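Local coordinates for ProQ/FinO domain-containing protein (Neisseria meningitidis, PDB 3MW6) that probably binds RNA, as a FinO-like member of the ProQ/FinO family of RNA chaperones, at residues A[45-50]-A[73-78]. Numbering follows the deposited sequence.
Sequences KPLALG and NHCRRP
L47 and H74 meet inside the domain with a methyl group against an imidazole, and the pair illustrates how a helix and an irregular chain can be joined without a direct hydrogen bond. In H74, CG stands anti to the backbone N (chi1 171°), which sends the ring from CB off the helix toward 45-50. On the side of the ring facing that segment, CD2 lies 3.9 Å from L47 CD1; the two side chains come from opposite directions, and the methyl sits obliquely to the ring. NE2, 4.1 Å from the same L47 CD1, also has a polar partner. A water is hydrogen-bonded to H74 NE2 at 2.9 Å. The same water donates to K45 O at 2.7 Å, so a single solvent molecule ties the ring to the loop backbone. ND1 is hydrogen-bonded to the hydroxyl of Y35, and with both nitrogens engaged the rotation of the imidazole is probably fixed.

In this FinO-like fold, the contact links the C-terminal part of helix 64-76 to the connection between helices 39-42 and 51-58. F44 stacks on the H74 ring and F41 meets it edge-to-face, making an aromatic setting for a buried histidine.

L47 CD1 also rests 4.3 Å from C75 SG, an apolar touch that brings in the residue after H74. At the backbone of L47, N and O are held by Y80 and R90, respectively.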
loop_
_atom_site.group_PDB
_atom_site.type_symbol
_atom_site.label_atom_id
_atom_site.label_comp_id
_atom_site.label_asym_id
_atom_site.label_seq_id
_atom_site.Cartn_x
_atom_site.Cartn_y
_atom_site.Cartn_z
ATOM N N LYS A 45 -9.202 -7.949 -0.195
ATOM C CA LYS A 45 -9.558 -6.737 0.519
ATOM C C LYS A 45 -8.272 -6.050 0.935
ATOM O O LYS A 45 -7.259 -6.706 1.154
ATOM C CB LYS A 45 -10.385 -7.070 1.752
ATOM C CG LYS A 45 -11.720 -7.746 1.440
ATOM C CD LYS A 45 -12.438 -8.098 2.720
ATOM C CE LYS A 45 -13.937 -8.127 2.544
ATOM N NZ LYS A 45 -14.619 -8.365 3.856
ATOM N N PRO A 46 -8.307 -4.721 1.046
ATOM C CA PRO A 46 -7.139 -4.021 1.575
ATOM C C PRO A 46 -6.743 -4.620 2.937
ATOM O O PRO A 46 -7.599 -4.754 3.804
ATOM C CB PRO A 46 -7.645 -2.588 1.731
ATOM C CG PRO A 46 -8.702 -2.443 0.689
ATOM C CD PRO A 46 -9.401 -3.801 0.689
ATOM N N LEU A 47 -5.473 -4.983 3.100
ATOM C CA LEU A 47 -4.983 -5.658 4.294
ATOM C C LEU A 47 -4.488 -4.692 5.372
ATOM O O LEU A 47 -3.827 -3.685 5.083
ATOM C CB LEU A 47 -3.853 -6.623 3.919
ATOM C CG LEU A 47 -4.289 -7.716 2.934
ATOM C CD1 LEU A 47 -3.090 -8.473 2.351
ATOM C CD2 LEU A 47 -5.265 -8.688 3.618
ATOM N N ALA A 48 -4.804 -5.007 6.623
ATOM C CA ALA A 48 -4.378 -4.185 7.746
ATOM C C ALA A 48 -2.859 -4.114 7.825
ATOM O O ALA A 48 -2.181 -5.069 7.454
ATOM C CB ALA A 48 -4.925 -4.755 9.047
ATOM N N LEU A 49 -2.343 -2.991 8.333
ATOM C CA LEU A 49 -0.951 -2.908 8.816
ATOM C C LEU A 49 -0.578 -4.116 9.672
ATOM O O LEU A 49 -1.349 -4.538 10.543
ATOM C CB LEU A 49 -0.743 -1.644 9.666
ATOM C CG LEU A 49 0.632 -1.482 10.351
ATOM C CD1 LEU A 49 1.764 -1.254 9.343
ATOM C CD2 LEU A 49 0.641 -0.356 11.388
ATOM N N GLY A 50 0.599 -4.676 9.423
ATOM C CA GLY A 50 1.117 -5.754 10.247
ATOM C C GLY A 50 0.557 -7.132 9.933
ATOM O O GLY A 50 0.746 -8.062 10.706
ATOM N N ASN A 73 4.066 -11.080 -3.303
ATOM C CA ASN A 73 3.423 -11.471 -4.560
ATOM C C ASN A 73 1.962 -11.035 -4.607
ATOM O O ASN A 73 1.460 -10.561 -5.630
ATOM C CB ASN A 73 3.467 -12.988 -4.733
ATOM C CG ASN A 73 4.752 -13.470 -5.379
ATOM O OD1 ASN A 73 5.169 -12.944 -6.409
ATOM N ND2 ASN A 73 5.371 -14.493 -4.792
ATOM N N HIS A 74 1.272 -11.217 -3.491
ATOM C CA HIS A 74 -0.148 -10.918 -3.446
ATOM C C HIS A 74 -0.377 -9.417 -3.597
ATOM O O HIS A 74 -1.225 -8.990 -4.358
ATOM C CB HIS A 74 -0.742 -11.427 -2.142
ATOM C CG HIS A 74 -2.145 -10.981 -1.910
ATOM N ND1 HIS A 74 -3.238 -11.719 -2.316
ATOM C CD2 HIS A 74 -2.638 -9.877 -1.302
ATOM C CE1 HIS A 74 -4.342 -11.087 -1.967
ATOM N NE2 HIS A 74 -4.006 -9.970 -1.347
ATOM N N CYS A 75 0.401 -8.610 -2.891
ATOM C CA CYS A 75 0.222 -7.161 -2.954
ATOM C C CYS A 75 0.676 -6.508 -4.253
ATOM O O CYS A 75 0.414 -5.324 -4.467
ATOM C CB CYS A 75 0.883 -6.490 -1.744
ATOM S SG CYS A 75 0.052 -7.002 -0.180
ATOM N N ARG A 76 1.342 -7.276 -5.120
ATOM C CA ARG A 76 1.816 -6.767 -6.411
ATOM C C ARG A 76 0.776 -6.986 -7.496
ATOM O O ARG A 76 0.827 -6.354 -8.554
ATOM C CB ARG A 76 3.116 -7.455 -6.830
ATOM C CG ARG A 76 4.367 -6.689 -6.465
ATOM C CD ARG A 76 5.606 -7.277 -7.127
ATOM N NE ARG A 76 6.475 -7.932 -6.160
ATOM C CZ ARG A 76 6.546 -9.249 -6.001
ATOM N NH1 ARG A 76 7.356 -9.759 -5.087
ATOM N NH2 ARG A 76 5.810 -10.053 -6.762
ATOM N N ARG A 77 -0.160 -7.895 -7.240
ATOM C CA ARG A 77 -1.173 -8.205 -8.229
ATOM C C ARG A 77 -2.053 -6.998 -8.507
ATOM O O ARG A 77 -2.409 -6.251 -7.603
ATOM C CB ARG A 77 -2.001 -9.418 -7.793
ATOM C CG ARG A 77 -1.135 -10.654 -7.606
ATOM C CD ARG A 77 -1.910 -11.850 -7.128
ATOM N NE ARG A 77 -2.963 -12.225 -8.063
ATOM C CZ ARG A 77 -3.723 -13.310 -7.937
ATOM N NH1 ARG A 77 -3.536 -14.141 -6.910
ATOM N NH2 ARG A 77 -4.668 -13.568 -8.838
ATOM N N PRO A 78 -2.373 -6.787 -9.785
ATOM C CA PRO A 78 -3.295 -5.741 -10.233
ATOM C C PRO A 78 -4.594 -5.740 -9.417
ATOM O O PRO A 78 -5.100 -4.679 -9.027
ATOM C CB PRO A 78 -3.573 -6.129 -11.692
ATOM C CG PRO A 78 -2.307 -6.852 -12.126
ATOM C CD PRO A 78 -1.845 -7.602 -10.899
HETATM O O HOH W 1 -6.297 -8.992 0.052
#